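Local coordinates for protein dihydropteroate synthase (Burkholderia cenocepacia, PDB 2Y5S) that probably catalyses the condensation of 4-aminobenzoate with 6-hydroxymethyl-7,8-dihydropterin diphosphate, yielding 7,8-dihydropteroate, a precursor of folate, at residues F6-L11 and L18-P23; P160-G163 and T167-R170; P218-P221 and Y226-L229. All coordinates share one frame; numbering follows the deposited sequence.

Contact 1: F6-L11 and L18-P23; sequences FLPAPL and LTFERP
Leu11 and Leu18 pair in a two-stranded antiparallel hairpin that precedes strand 24-30, the first strand of the TIM barrel to which pterin-binding enzymes belong. Two backbone bonds close this hydrogen-bonded pair, Leu11 N to Leu18 O at 2.9 Å and Leu18 N to Leu11 O at 2.8 Å. Both leucine side chains leave from the same face of the hairpin, their CB atoms 4.2 Å apart. Beyond the pair the chains run on roughly antiparallel without further direct backbone bonds, and the tight packing centres on Phe20. Its CG lies anti to the carbonyl carbon (chi1 -62°), which carries the ring alongside Pro8-Leu11. Pro8 CB meets Phe20 CB at 3.7 Å, the two side chains crossing obliquely, while the far rim of the ring, CE2 and CZ, rests against Leu11 CB. Ala267, from a loop elsewhere in the chain, touches both Pro8 and Phe20. The other side is looser. A water bridges the two segments there, donating to Pro8 O and accepting from Phe20 N, 2.8 Å from each. Leu7 CD1 packs on the carbonyl of Phe20, 3.5 Å from Phe20 O, its other methyl reaches Glu21 CA, and Pro10 CB brushes Thr19 CG2. Exposed Thr19 gives its OG1 proton to the syn lone pair of Glu21 OE1, a bond made within 18-23. On the packed side, Ala9 O is buried with no hydrogen-bonding partner; it lies in the plane of the Phe20 ring, facing the edge, 3.2 Å from Phe20 CD2.

Contact 2: P160-G163 and T167-R170; sequences PDYG and TDVR
A chi1 of -57° in Tyr162 and of -67° in Asp168 swings each CG to the flank of its own backbone N, and chi2 of Asp168 keeps OD1 close to Asp168 CA, leaving OD2 as the outer oxygen, directed at Tyr162 and Gly163. This one oxygen makes nearly the whole contact. It accepts the N-H of Gly163 at 2.9 Å from Gly163 N, through its syn lone pair, the side that faces OD1. The bond is moderately bent, with 149° at the hydrogen. The same OD2 is pressed against Tyr162, 3.3 Å from Tyr162 CB and about as far from Tyr162 CA. It lies in the plane of the tyrosine ring, at the edge near CD1, so the carboxylate meets ring C-H and not the pi face. The two flat groups are nearly coplanar although the side chains as a whole cross at a slant. Asp168 CB adds a lighter touch on Tyr162 CD1, at 3.9 Å. A negative oxygen beside the positive rim of an aromatic ring is electrostatically reasonable, and the backbone N-H would further stabilise its charge.

Beyond this meeting point Tyr162 reaches away from the helix: its OH is held by a hydrogen bond to Gly199 O, while at the other end Asp168 OD2 merely packs against CB. The tyrosine side chain also touches Asp205 of helix 204-211 and His147 and Leu149 of a loop. Thr167 OG1, one residue before Asp168, binds Asp164 OD2 just ahead of the helix. The arrangement is a helix-start contact at the surface: a side chain from the first turns of helix 165-182 holds the loop leading into it, on the connection between strands 142-146 and 190-193 of the pterin-binding TIM barrel.

Contact 3: P218-P221 and Y226-L229; sequences PARP and YPIL
Arg220 crosses the Tyr226 ring, and its side chain can be followed outward from CB over that ring to Pro227. At CB a chi1 of -66° leans the chain to the side of the backbone N, and this sets CG over the centre of the ring, 3.4 Å from the centroid and 11° off the normal, a CH-pi contact. CD passes on toward the CD1 side of the ring, and NE follows, 3.4 Å from Tyr226 CD1. CZ then lies 3.6 Å from Pro227 CD. The guanidinium stands almost upright to the ring, the planes 86° apart, and presents its edge to the ring. Pro227 CD covers one guanidinium face, off toward the rim, and comes within 3.3 Å of Arg220 NH2. At the tip NH1 is hydrogen-bonded to Pro10 O and NH2 to Ile190 O.

The backbone closes the other end: Tyr226 N gives a hydrogen bond of 2.9 Å to Pro218 O, and Pro218 CG packs on Tyr226 CD2 at 3.9 Å. Tyr226 also touches Ala177 and Arg181 of helix 165-182. The loop is thus folded on itself before strand 229-230 of the TIM barrel, whose Leu229 touches bound 7,8-dihydropteroate. The chemistry suggests that the buried charge is eased, at least in part, by the carbonyls of Pro10 and Ile190, while the aliphatic chain packs on the ring.

Overall arrangement
Contact 3 is the buried one, contact 1 is partly buried and contact 2 lies on the surface. Contacts 1 and 3 adjoin, their centres about 11 Å apart: the arginine tip of contact 3 bonds to the backbone of contact 1, and Ala9 packs on Arg220 and Pro227, joining the N-terminal hairpin to the loop before strand 229-230. Contact 2 sits farther off, its centre about 17 Å from that of contact 3, but helix 165-182 links them, with Arg170 packing on Pro218 and Tyr226 touching the helix further along. The chemistry differs accordingly: strand pairing, apolar packing and a bridging water in contact 1, a single carboxylate bond in contact 2, and a backbone hydrogen bond with CH-pi and guanidinium-proline packing in contact 3.

Contact 1: F6-L11 and L18-P23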
ATOM      1  N   PHE B   6      -6.793  15.680  -4.862  1.00 50.60           N
ATOM      2  CA  PHE B   6      -5.775  16.632  -5.264  1.00 48.33           C
ATOM      3  C   PHE B   6      -5.289  16.319  -6.672  1.00 45.03           C
ATOM      4  O   PHE B   6      -5.246  15.150  -7.068  1.00 43.98           O
ATOM      5  CB  PHE B   6      -4.625  16.555  -4.254  1.00 47.49           C
ATOM      6  CG  PHE B   6      -3.411  17.342  -4.637  1.00 46.34           C
ATOM      7  CD1 PHE B   6      -3.412  18.724  -4.554  1.00 47.40           C
ATOM      8  CD2 PHE B   6      -2.252  16.695  -5.042  1.00 43.51           C
ATOM      9  CE1 PHE B   6      -2.292  19.450  -4.892  1.00 46.31           C
ATOM     10  CE2 PHE B   6      -1.125  17.420  -5.375  1.00 42.78           C
ATOM     11  CZ  PHE B   6      -1.148  18.798  -5.301  1.00 44.65           C
ATOM     12  N   LEU B   7      -4.940  17.362  -7.425  1.00 42.49           N
ATOM     13  CA  LEU B   7      -4.386  17.187  -8.764  1.00 39.25           C
ATOM     14  C   LEU B   7      -3.037  17.918  -8.874  1.00 35.79           C
ATOM     15  O   LEU B   7      -3.012  19.151  -8.978  1.00 35.43           O
ATOM     16  CB  LEU B   7      -5.385  17.688  -9.815  1.00 41.53           C
ATOM     17  CG  LEU B   7      -5.598  16.812 -11.058  1.00 42.26           C
ATOM     18  CD1 LEU B   7      -4.335  16.741 -11.895  1.00 40.54           C
ATOM     19  CD2 LEU B   7      -6.103  15.402 -10.670  1.00 43.23           C
ATOM     20  N   PRO B   8      -1.908  17.159  -8.843  1.00 31.01           N
ATOM     21  CA  PRO B   8      -0.591  17.795  -8.994  1.00 28.92           C
ATOM     22  C   PRO B   8      -0.507  18.649 -10.254  1.00 28.07           C
ATOM     23  O   PRO B   8      -1.095  18.300 -11.288  1.00 27.85           O
ATOM     24  CB  PRO B   8       0.377  16.609  -9.090  1.00 26.72           C
ATOM     25  CG  PRO B   8      -0.355  15.457  -8.458  1.00 27.58           C
ATOM     26  CD  PRO B   8      -1.799  15.691  -8.750  1.00 29.97           C
ATOM     27  N   ALA B   9       0.224  19.752 -10.152  1.00 27.13           N
ATOM     28  CA  ALA B   9       0.409  20.666 -11.263  1.00 27.35           C
ATOM     29  C   ALA B   9       1.187  19.972 -12.389  1.00 25.37           C
ATOM     30  O   ALA B   9       2.009  19.097 -12.121  1.00 24.57           O
ATOM     31  CB  ALA B   9       1.151  21.913 -10.792  1.00 27.15           C
ATOM     32  N   PRO B  10       0.935  20.362 -13.645  1.00 25.88           N
ATOM     33  CA  PRO B  10       1.604  19.716 -14.768  1.00 24.91           C
ATOM     34  C   PRO B  10       3.118  19.956 -14.839  1.00 23.74           C
ATOM     35  O   PRO B  10       3.640  20.937 -14.287  1.00 22.51           O
ATOM     36  CB  PRO B  10       0.913  20.328 -15.993  1.00 26.53           C
ATOM     37  CG  PRO B  10       0.435  21.653 -15.526  1.00 29.17           C
ATOM     38  CD  PRO B  10       0.032  21.438 -14.091  1.00 28.68           C
ATOM     39  N   LEU B  11       3.791  19.048 -15.543  1.00 22.80           N
ATOM     40  CA  LEU B  11       5.221  19.118 -15.729  1.00 22.81           C
ATOM     41  C   LEU B  11       5.594  19.108 -17.217  1.00 23.57           C
ATOM     42  O   LEU B  11       5.346  18.137 -17.923  1.00 23.92           O
ATOM     43  CB  LEU B  11       5.887  17.942 -15.013  1.00 21.16           C
ATOM     44  CG  LEU B  11       7.421  17.991 -14.966  1.00 21.54           C
ATOM     45  CD1 LEU B  11       7.895  19.224 -14.192  1.00 19.17           C
ATOM     46  CD2 LEU B  11       8.013  16.673 -14.359  1.00 20.38           C
ATOM     47  N   LEU B  18       3.606  16.305 -19.235  1.00 26.51           N
ATOM     48  CA  LEU B  18       3.014  15.398 -18.253  1.00 25.81           C
ATOM     49  C   LEU B  18       1.899  16.079 -17.446  1.00 26.21           C
ATOM     50  O   LEU B  18       2.084  17.185 -16.921  1.00 26.45           O
ATOM     51  CB  LEU B  18       4.097  14.857 -17.320  1.00 24.05           C
ATOM     52  CG  LEU B  18       5.229  14.096 -18.007  1.00 23.55           C
ATOM     53  CD1 LEU B  18       6.234  13.690 -16.933  1.00 23.28           C
ATOM     54  CD2 LEU B  18       4.731  12.878 -18.812  1.00 23.22           C
ATOM     55  N   THR B  19       0.744  15.418 -17.372  1.00 26.13           N
ATOM     56  CA  THR B  19      -0.334  15.826 -16.476  1.00 26.77           C
ATOM     57  C   THR B  19      -0.625  14.648 -15.518  1.00 25.59           C
ATOM     58  O   THR B  19      -0.283  13.474 -15.803  1.00 25.45           O
ATOM     59  CB  THR B  19      -1.599  16.318 -17.229  1.00 29.20           C
ATOM     60  OG1 THR B  19      -2.088  15.287 -18.090  1.00 31.11           O
ATOM     61  CG2 THR B  19      -1.310  17.587 -18.076  1.00 29.32           C
ATOM     62  N   PHE B  20      -1.210  14.958 -14.371  1.00 24.32           N
ATOM     63  CA  PHE B  20      -1.237  14.007 -13.266  1.00 22.95           C
ATOM     64  C   PHE B  20      -2.659  13.633 -12.823  1.00 24.17           C
ATOM     65  O   PHE B  20      -2.956  13.565 -11.629  1.00 24.08           O
ATOM     66  CB  PHE B  20      -0.369  14.543 -12.113  1.00 22.01           C
ATOM     67  CG  PHE B  20       1.088  14.703 -12.494  1.00 19.38           C
ATOM     68  CD1 PHE B  20       1.891  13.578 -12.723  1.00 18.66           C
ATOM     69  CD2 PHE B  20       1.645  15.952 -12.659  1.00 19.65           C
ATOM     70  CE1 PHE B  20       3.201  13.710 -13.102  1.00 17.07           C
ATOM     71  CE2 PHE B  20       2.983  16.102 -13.048  1.00 17.94           C
ATOM     72  CZ  PHE B  20       3.757  14.988 -13.264  1.00 17.90           C
ATOM     73  N   GLU B  21      -3.524  13.354 -13.803  1.00 24.80           N
ATOM     74  CA  GLU B  21      -4.844  12.761 -13.537  1.00 26.22           C
ATOM     75  C   GLU B  21      -4.695  11.476 -12.737  1.00 24.29           C
ATOM     76  O   GLU B  21      -5.588  11.109 -11.969  1.00 24.20           O
ATOM     77  CB  GLU B  21      -5.621  12.442 -14.837  1.00 28.18           C
ATOM     78  CG  GLU B  21      -6.141  13.653 -15.593  1.00 31.68           C
ATOM     79  CD  GLU B  21      -5.055  14.417 -16.359  1.00 33.77           C
ATOM     80  OE1 GLU B  21      -3.955  13.855 -16.596  1.00 29.57           O
ATOM     81  OE2 GLU B  21      -5.322  15.597 -16.723  1.00 37.53           O
ATOM     82  N   ARG B  22      -3.596  10.767 -12.985  1.00 22.45           N
ATOM     83  CA  ARG B  22      -3.111   9.722 -12.074  1.00 21.51           C
ATOM     84  C   ARG B  22      -1.618   9.947 -11.853  1.00 20.24           C
ATOM     85  O   ARG B  22      -0.942  10.510 -12.719  1.00 19.37           O
ATOM     86  CB  ARG B  22      -3.353   8.334 -12.655  1.00 22.02           C
ATOM     87  CG  ARG B  22      -2.545   8.019 -13.896  1.00 22.10           C
ATOM     88  CD  ARG B  22      -2.809   6.615 -14.445  1.00 24.91           C
ATOM     89  NE  ARG B  22      -2.072   6.470 -15.697  1.00 25.27           N
ATOM     90  CZ  ARG B  22      -0.779   6.158 -15.783  1.00 24.47           C
ATOM     91  NH1 ARG B  22      -0.045   5.934 -14.684  1.00 22.54           N
ATOM     92  NH2 ARG B  22      -0.207   6.096 -16.978  1.00 24.31           N
ATOM     93  N   PRO B  23      -1.097   9.502 -10.697  1.00 19.70           N
ATOM     94  CA  PRO B  23       0.328   9.582 -10.466  1.00 18.47           C
ATOM     95  C   PRO B  23       1.060   8.700 -11.433  1.00 17.68           C
ATOM     96  O   PRO B  23       0.515   7.682 -11.893  1.00 18.53           O
ATOM     97  CB  PRO B  23       0.494   9.050  -9.034  1.00 18.51           C
ATOM     98  CG  PRO B  23      -0.719   8.278  -8.762  1.00 19.96           C
ATOM     99  CD  PRO B  23      -1.811   8.888  -9.564  1.00 20.36           C
TER
HETATM  100  O   HOH W   1      -1.366  17.746 -14.015  1.00 15.82           O

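Contact 2: P160-G163 and T167-R170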
ATOM      1  N   PRO B 160      22.287  14.966   9.600  1.00 44.10           N
ATOM      2  CA  PRO B 160      20.983  15.612   9.725  1.00 43.10           C
ATOM      3  C   PRO B 160      21.038  16.773  10.691  1.00 44.21           C
ATOM      4  O   PRO B 160      21.649  16.655  11.754  1.00 45.33           O
ATOM      5  CB  PRO B 160      20.086  14.508  10.286  1.00 42.80           C
ATOM      6  CG  PRO B 160      20.823  13.235  10.040  1.00 42.86           C
ATOM      7  CD  PRO B 160      22.258  13.579  10.099  1.00 43.98           C
ATOM      8  N   ASP B 161      20.415  17.888  10.321  1.00 43.57           N
ATOM      9  CA  ASP B 161      20.350  19.050  11.196  1.00 44.50           C
ATOM     10  C   ASP B 161      19.263  20.004  10.697  1.00 42.93           C
ATOM     11  O   ASP B 161      19.408  20.597   9.626  1.00 42.62           O
ATOM     12  CB  ASP B 161      21.703  19.760  11.238  1.00 46.22           C
ATOM     13  CG  ASP B 161      21.712  20.937  12.188  1.00 49.18           C
ATOM     14  OD1 ASP B 161      21.144  20.820  13.295  1.00 53.21           O
ATOM     15  OD2 ASP B 161      22.292  21.982  11.829  1.00 52.93           O
ATOM     16  N   TYR B 162      18.187  20.137  11.478  1.00 41.44           N
ATOM     17  CA  TYR B 162      16.983  20.867  11.064  1.00 39.46           C
ATOM     18  C   TYR B 162      16.296  21.541  12.253  1.00 40.39           C
ATOM     19  O   TYR B 162      16.475  21.134  13.385  1.00 40.95           O
ATOM     20  CB  TYR B 162      15.974  19.906  10.420  1.00 37.41           C
ATOM     21  CG  TYR B 162      16.523  19.154   9.235  1.00 32.89           C
ATOM     22  CD1 TYR B 162      16.701  19.791   8.011  1.00 29.54           C
ATOM     23  CD2 TYR B 162      16.898  17.824   9.343  1.00 29.43           C
ATOM     24  CE1 TYR B 162      17.200  19.113   6.905  1.00 27.67           C
ATOM     25  CE2 TYR B 162      17.415  17.137   8.244  1.00 28.88           C
ATOM     26  CZ  TYR B 162      17.566  17.797   7.028  1.00 26.58           C
ATOM     27  OH  TYR B 162      18.084  17.140   5.941  1.00 24.67           O
ATOM     28  N   GLY B 163      15.498  22.562  11.965  1.00 40.13           N
ATOM     29  CA  GLY B 163      14.525  23.089  12.916  1.00 40.86           C
ATOM     30  C   GLY B 163      13.298  22.230  12.728  1.00 39.49           C
ATOM     31  O   GLY B 163      13.151  21.212  13.399  1.00 40.05           O
ATOM     32  N   THR B 167       9.719  22.289   6.926  1.00 27.26           N
ATOM     33  CA  THR B 167       9.857  23.698   6.574  1.00 28.76           C
ATOM     34  C   THR B 167      11.206  23.956   5.913  1.00 27.76           C
ATOM     35  O   THR B 167      11.275  24.665   4.908  1.00 27.72           O
ATOM     36  CB  THR B 167       9.675  24.613   7.804  1.00 30.54           C
ATOM     37  OG1 THR B 167       8.378  24.381   8.367  1.00 32.90           O
ATOM     38  CG2 THR B 167       9.798  26.092   7.419  1.00 32.24           C
ATOM     39  N   ASP B 168      12.272  23.366   6.458  1.00 27.59           N
ATOM     40  CA  ASP B 168      13.625  23.577   5.913  1.00 27.33           C
ATOM     41  C   ASP B 168      13.727  23.016   4.504  1.00 25.67           C
ATOM     42  O   ASP B 168      14.355  23.616   3.629  1.00 25.31           O
ATOM     43  CB  ASP B 168      14.689  22.906   6.790  1.00 27.57           C
ATOM     44  CG  ASP B 168      14.819  23.549   8.164  1.00 30.60           C
ATOM     45  OD1 ASP B 168      14.434  24.730   8.326  1.00 31.04           O
ATOM     46  OD2 ASP B 168      15.316  22.861   9.083  1.00 31.62           O
ATOM     47  N   VAL B 169      13.133  21.841   4.288  1.00 24.17           N
ATOM     48  CA  VAL B 169      13.162  21.209   2.969  1.00 22.89           C
ATOM     49  C   VAL B 169      12.381  22.100   1.980  1.00 23.20           C
ATOM     50  O   VAL B 169      12.868  22.389   0.889  1.00 22.52           O
ATOM     51  CB  VAL B 169      12.591  19.751   3.014  1.00 22.04           C
ATOM     52  CG1 VAL B 169      12.182  19.249   1.623  1.00 20.30           C
ATOM     53  CG2 VAL B 169      13.610  18.793   3.653  1.00 21.24           C
ATOM     54  N   ARG B 170      11.197  22.567   2.385  1.00 24.20           N
ATOM     55  CA  ARG B 170      10.384  23.427   1.513  1.00 25.09           C
ATOM     56  C   ARG B 170      11.114  24.707   1.114  1.00 25.91           C
ATOM     57  O   ARG B 170      11.120  25.071  -0.063  1.00 26.43           O
ATOM     58  CB  ARG B 170       9.046  23.796   2.152  1.00 25.82           C
ATOM     59  CG  ARG B 170       8.149  24.573   1.196  1.00 28.61           C
ATOM     60  CD  ARG B 170       6.784  24.936   1.787  1.00 30.68           C
ATOM     61  NE  ARG B 170       6.905  25.718   3.002  1.00 31.57           N
ATOM     62  CZ  ARG B 170       6.733  25.260   4.243  1.00 33.68           C
ATOM     63  NH1 ARG B 170       6.424  23.980   4.483  1.00 33.04           N
ATOM     64  NH2 ARG B 170       6.885  26.094   5.261  1.00 33.76           N
TER

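Contact 3: P218-P221 and Y226-L229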
ATOM      1  N   PRO B 218       7.141  23.931  -2.410  1.00 24.14           N
ATOM      2  CA  PRO B 218       6.800  25.333  -2.517  1.00 26.01           C
ATOM      3  C   PRO B 218       5.811  25.583  -3.660  1.00 26.37           C
ATOM      4  O   PRO B 218       5.500  24.663  -4.446  1.00 25.20           O
ATOM      5  CB  PRO B 218       8.148  26.000  -2.804  1.00 25.96           C
ATOM      6  CG  PRO B 218       8.950  24.972  -3.418  1.00 24.76           C
ATOM      7  CD  PRO B 218       8.468  23.648  -2.962  1.00 23.32           C
ATOM      8  N   ALA B 219       5.349  26.825  -3.746  1.00 27.67           N
ATOM      9  CA  ALA B 219       4.361  27.257  -4.745  1.00 28.57           C
ATOM     10  C   ALA B 219       5.012  27.825  -6.007  1.00 28.65           C
ATOM     11  O   ALA B 219       5.993  28.561  -5.934  1.00 28.62           O
ATOM     12  CB  ALA B 219       3.421  28.307  -4.125  1.00 29.90           C
ATOM     13  N   ARG B 220       4.447  27.479  -7.164  1.00 29.01           N
ATOM     14  CA  ARG B 220       4.776  28.137  -8.427  1.00 29.96           C
ATOM     15  C   ARG B 220       4.133  29.521  -8.403  1.00 32.41           C
ATOM     16  O   ARG B 220       3.371  29.812  -7.486  1.00 33.79           O
ATOM     17  CB  ARG B 220       4.247  27.332  -9.609  1.00 29.41           C
ATOM     18  CG  ARG B 220       4.915  25.986  -9.777  1.00 27.16           C
ATOM     19  CD  ARG B 220       4.289  25.225 -10.914  1.00 26.92           C
ATOM     20  NE  ARG B 220       5.177  24.186 -11.429  1.00 24.89           N
ATOM     21  CZ  ARG B 220       4.807  23.254 -12.304  1.00 25.60           C
ATOM     22  NH1 ARG B 220       3.557  23.227 -12.787  1.00 25.24           N
ATOM     23  NH2 ARG B 220       5.702  22.351 -12.719  1.00 23.30           N
ATOM     24  N   PRO B 221       4.455  30.387  -9.380  1.00 33.96           N
ATOM     25  CA  PRO B 221       3.828  31.732  -9.434  1.00 36.53           C
ATOM     26  C   PRO B 221       2.306  31.732  -9.576  1.00 38.08           C
ATOM     27  O   PRO B 221       1.635  32.619  -9.037  1.00 39.56           O
ATOM     28  CB  PRO B 221       4.481  32.370 -10.658  1.00 36.86           C
ATOM     29  CG  PRO B 221       5.839  31.735 -10.712  1.00 35.17           C
ATOM     30  CD  PRO B 221       5.635  30.306 -10.266  1.00 33.53           C
ATOM     31  N   TYR B 226       4.617  23.243  -6.761  1.00 24.38           N
ATOM     32  CA  TYR B 226       5.469  22.427  -7.640  1.00 22.47           C
ATOM     33  C   TYR B 226       5.104  20.938  -7.461  1.00 21.10           C
ATOM     34  O   TYR B 226       4.897  20.471  -6.331  1.00 21.42           O
ATOM     35  CB  TYR B 226       6.952  22.678  -7.346  1.00 21.69           C
ATOM     36  CG  TYR B 226       7.466  24.003  -7.891  1.00 22.18           C
ATOM     37  CD1 TYR B 226       7.831  24.137  -9.229  1.00 21.38           C
ATOM     38  CD2 TYR B 226       7.586  25.127  -7.071  1.00 24.45           C
ATOM     39  CE1 TYR B 226       8.296  25.348  -9.735  1.00 22.74           C
ATOM     40  CE2 TYR B 226       8.035  26.350  -7.574  1.00 24.47           C
ATOM     41  CZ  TYR B 226       8.389  26.454  -8.905  1.00 23.48           C
ATOM     42  OH  TYR B 226       8.829  27.652  -9.416  1.00 22.26           O
ATOM     43  N   PRO B 227       4.960  20.197  -8.571  1.00 20.32           N
ATOM     44  CA  PRO B 227       4.657  18.779  -8.424  1.00 18.97           C
ATOM     45  C   PRO B 227       5.828  18.032  -7.805  1.00 18.26           C
ATOM     46  O   PRO B 227       6.988  18.426  -8.000  1.00 18.13           O
ATOM     47  CB  PRO B 227       4.397  18.330  -9.852  1.00 19.40           C
ATOM     48  CG  PRO B 227       5.252  19.227 -10.679  1.00 19.62           C
ATOM     49  CD  PRO B 227       5.144  20.566  -9.988  1.00 20.67           C
ATOM     50  N   ILE B 228       5.512  16.969  -7.057  1.00 17.11           N
ATOM     51  CA  ILE B 228       6.474  16.257  -6.213  1.00 16.15           C
ATOM     52  C   ILE B 228       6.822  14.902  -6.814  1.00 16.25           C
ATOM     53  O   ILE B 228       5.919  14.124  -7.187  1.00 15.70           O
ATOM     54  CB  ILE B 228       5.902  16.003  -4.825  1.00 16.64           C
ATOM     55  CG1 ILE B 228       5.592  17.325  -4.128  1.00 17.27           C
ATOM     56  CG2 ILE B 228       6.856  15.125  -3.950  1.00 15.02           C
ATOM     57  CD1 ILE B 228       4.754  17.175  -2.834  1.00 19.36           C
ATOM     58  N   LEU B 229       8.124  14.661  -6.937  1.00 15.72           N
ATOM     59  CA  LEU B 229       8.680  13.343  -7.186  1.00 16.03           C
ATOM     60  C   LEU B 229       9.193  12.795  -5.859  1.00 16.13           C
ATOM     61  O   LEU B 229       9.922  13.487  -5.146  1.00 16.66           O
ATOM     62  CB  LEU B 229       9.812  13.444  -8.200  1.00 16.30           C
ATOM     63  CG  LEU B 229      10.405  12.130  -8.761  1.00 18.57           C
ATOM     64  CD1 LEU B 229      11.020  12.429 -10.149  1.00 21.30           C
ATOM     65  CD2 LEU B 229      11.453  11.513  -7.844  1.00 19.97           C
TER